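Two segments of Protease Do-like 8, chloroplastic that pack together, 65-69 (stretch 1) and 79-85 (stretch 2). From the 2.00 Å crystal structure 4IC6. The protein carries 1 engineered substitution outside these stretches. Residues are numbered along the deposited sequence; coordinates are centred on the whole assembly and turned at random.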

# COMPACT_ATOMS: atom_id res chain seq x y z
N GLY A 65 12.87 18.69 -1.56
CA GLY A 65 14.06 19.53 -1.50
C GLY A 65 14.55 19.75 -0.08
O GLY A 65 14.09 19.08 0.84
N ASN A 66 15.49 20.68 0.10
CA ASN A 66 16.10 20.97 1.42
C ASN A 66 16.99 19.83 1.88
O ASN A 66 16.69 18.67 1.64
CB ASN A 66 15.04 21.21 2.48
CG ASN A 66 14.02 22.23 2.06
OD1 ASN A 66 14.35 23.23 1.42
ND2 ASN A 66 12.76 21.96 2.38
N GLY A 67 18.08 20.18 2.56
CA GLY A 67 19.03 19.18 3.02
C GLY A 67 20.35 19.81 3.40
O GLY A 67 20.39 20.90 3.99
N SER A 68 21.43 19.13 3.03
CA SER A 68 22.75 19.56 3.43
C SER A 68 23.60 19.95 2.22
O SER A 68 23.22 19.75 1.06
CB SER A 68 23.45 18.45 4.21
OG SER A 68 22.62 17.93 5.24
N GLY A 69 24.77 20.50 2.51
CA GLY A 69 25.74 20.84 1.49
C GLY A 69 27.12 20.86 2.11
O GLY A 69 27.28 20.59 3.31
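Stretch 2 79-85: VTNYHVI

Stretch 2 lies along stretch 1 in the opposite chain direction: Gly65 lies nearest Val84, their CA atoms 4.2 Å apart, and Gly69 lies nearest Thr80, CA to CA 4.4 Å. Stretch 1 is extended, a loop at Gly65 and Asn66 giving way to a strand from Gly67 to Gly69 that continues later in the chain. Stretch 2 runs the other way and changes secondary structure along its length, leaving a strand at Val79 and Thr80, passing Asn81, and taking helical phi/psi values from Tyr82 to Val84 without the regular bonding of a helix. The backbone hydrogen bond from Val84 N to Asn81 O, 3.2 Å, closes this turn, and Ile85 then takes the N-cap position before a helix. Stretch 1 is touched along its whole length, by Val79 and Thr80 towards one end and by His83 and Val84 towards the other, with Val84 reaching as far as Ser68, while Asn81, Tyr82 and Ile85 make no contact with it. Together the two segments bury 275 Å², both sides summed.

Val84 covers the most surface, 67 Å², and much of its hold on stretch 1 comes through its carbonyl. Asn66 N donates to Val84 O at 2.7 Å with an N-H...O angle of 156°, a short and fairly straight bond that ties the loop of stretch 1 to the end of the turn. The CA-to-CB bond of Val84 points sideways, and its side chain, in the m rotamer, lies along the backbone beyond: its CB is 4.3 Å from Gly67 N, and its CG1 is 4.3 Å from Ser68 O.

Gly65, which covers 41 Å², approaches the same carbonyl closely. Its CA is 3.4 Å from Val84 O and 3.7 Å from His83 O, and an ideal CB would lie 3.0 Å from Val84 O, a clash, so the absence of a side chain is what permits this approach. A water bridges Gly65 and His83, donating to His83 O at 2.7 Å and accepting a weak bond from Gly65 N at 3.3 Å.

At the other end, Gly69 covers 32 Å² against the strand of stretch 2. Its CA comes within 3.2 Å of Val79 O and 4.1 Å of Thr80 OG1; an ideal CB here would point toward stretch 2 and sit a tight 3.1 Å from Val79 O. Thr80, whose CA-to-CB bond points toward stretch 1 and whose side chain is in the t rotamer, donates from OG1 to Ser68 O at 2.6 Å, although the modelled position of that hydroxyl is less certain. The CA-to-CB bond of Ser68 points away; the contact is made by its backbone carbonyl.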

# COMPACT_ATOMS: atom_id res chain seq x y z
N VAL A 79 28.72 23.22 -2.26
CA VAL A 79 28.33 22.10 -3.13
C VAL A 79 27.21 21.27 -2.50
O VAL A 79 27.24 20.99 -1.29
CB VAL A 79 29.54 21.19 -3.44
CG1 VAL A 79 29.10 19.92 -4.20
CG2 VAL A 79 30.57 21.94 -4.23
N THR A 80 26.22 20.91 -3.31
CA THR A 80 25.08 20.11 -2.83
C THR A 80 24.50 19.29 -3.98
O THR A 80 24.99 19.35 -5.11
CB THR A 80 23.98 21.02 -2.24
OG1 THR A 80 23.02 20.24 -1.52
CG2 THR A 80 23.28 21.80 -3.35
N ASN A 81 23.45 18.51 -3.70
CA ASN A 81 22.71 17.87 -4.78
C ASN A 81 21.85 18.88 -5.54
O ASN A 81 21.31 19.83 -4.96
CB ASN A 81 21.78 16.77 -4.25
CG ASN A 81 22.52 15.54 -3.79
OD1 ASN A 81 22.30 15.06 -2.68
ND2 ASN A 81 23.38 15.00 -4.64
N TYR A 82 21.71 18.64 -6.83
CA TYR A 82 20.76 19.33 -7.67
C TYR A 82 19.39 19.18 -6.99
O TYR A 82 18.64 20.14 -6.86
CB TYR A 82 20.76 18.69 -9.07
CG TYR A 82 19.85 19.33 -10.11
CD1 TYR A 82 20.37 20.02 -11.19
CD2 TYR A 82 18.47 19.19 -10.03
CE1 TYR A 82 19.55 20.59 -12.16
CE2 TYR A 82 17.64 19.76 -10.99
CZ TYR A 82 18.19 20.46 -12.05
OH TYR A 82 17.37 21.02 -13.00
N HIS A 83 19.11 17.98 -6.51
CA HIS A 83 17.82 17.69 -5.89
C HIS A 83 17.48 18.49 -4.63
O HIS A 83 16.31 18.74 -4.38
CB HIS A 83 17.66 16.18 -5.60
CG HIS A 83 16.28 15.81 -5.13
ND1 HIS A 83 16.00 15.48 -3.82
CD2 HIS A 83 15.10 15.77 -5.79
CE1 HIS A 83 14.71 15.22 -3.70
NE2 HIS A 83 14.14 15.39 -4.88
N VAL A 84 18.46 18.89 -3.82
CA VAL A 84 18.09 19.62 -2.60
C VAL A 84 17.51 21.00 -2.93
O VAL A 84 16.69 21.54 -2.18
CB VAL A 84 19.22 19.72 -1.53
CG1 VAL A 84 19.88 18.37 -1.29
CG2 VAL A 84 20.21 20.80 -1.87
N ILE A 85 17.93 21.58 -4.05
CA ILE A 85 17.28 22.80 -4.54
C ILE A 85 16.51 22.56 -5.82
O ILE A 85 16.44 23.43 -6.67
CB ILE A 85 18.29 23.95 -4.74
CG1 ILE A 85 19.47 23.51 -5.61
CG2 ILE A 85 18.79 24.45 -3.40
CD1 ILE A 85 20.14 24.67 -6.36
O HOH W 1 13.66 18.74 -4.81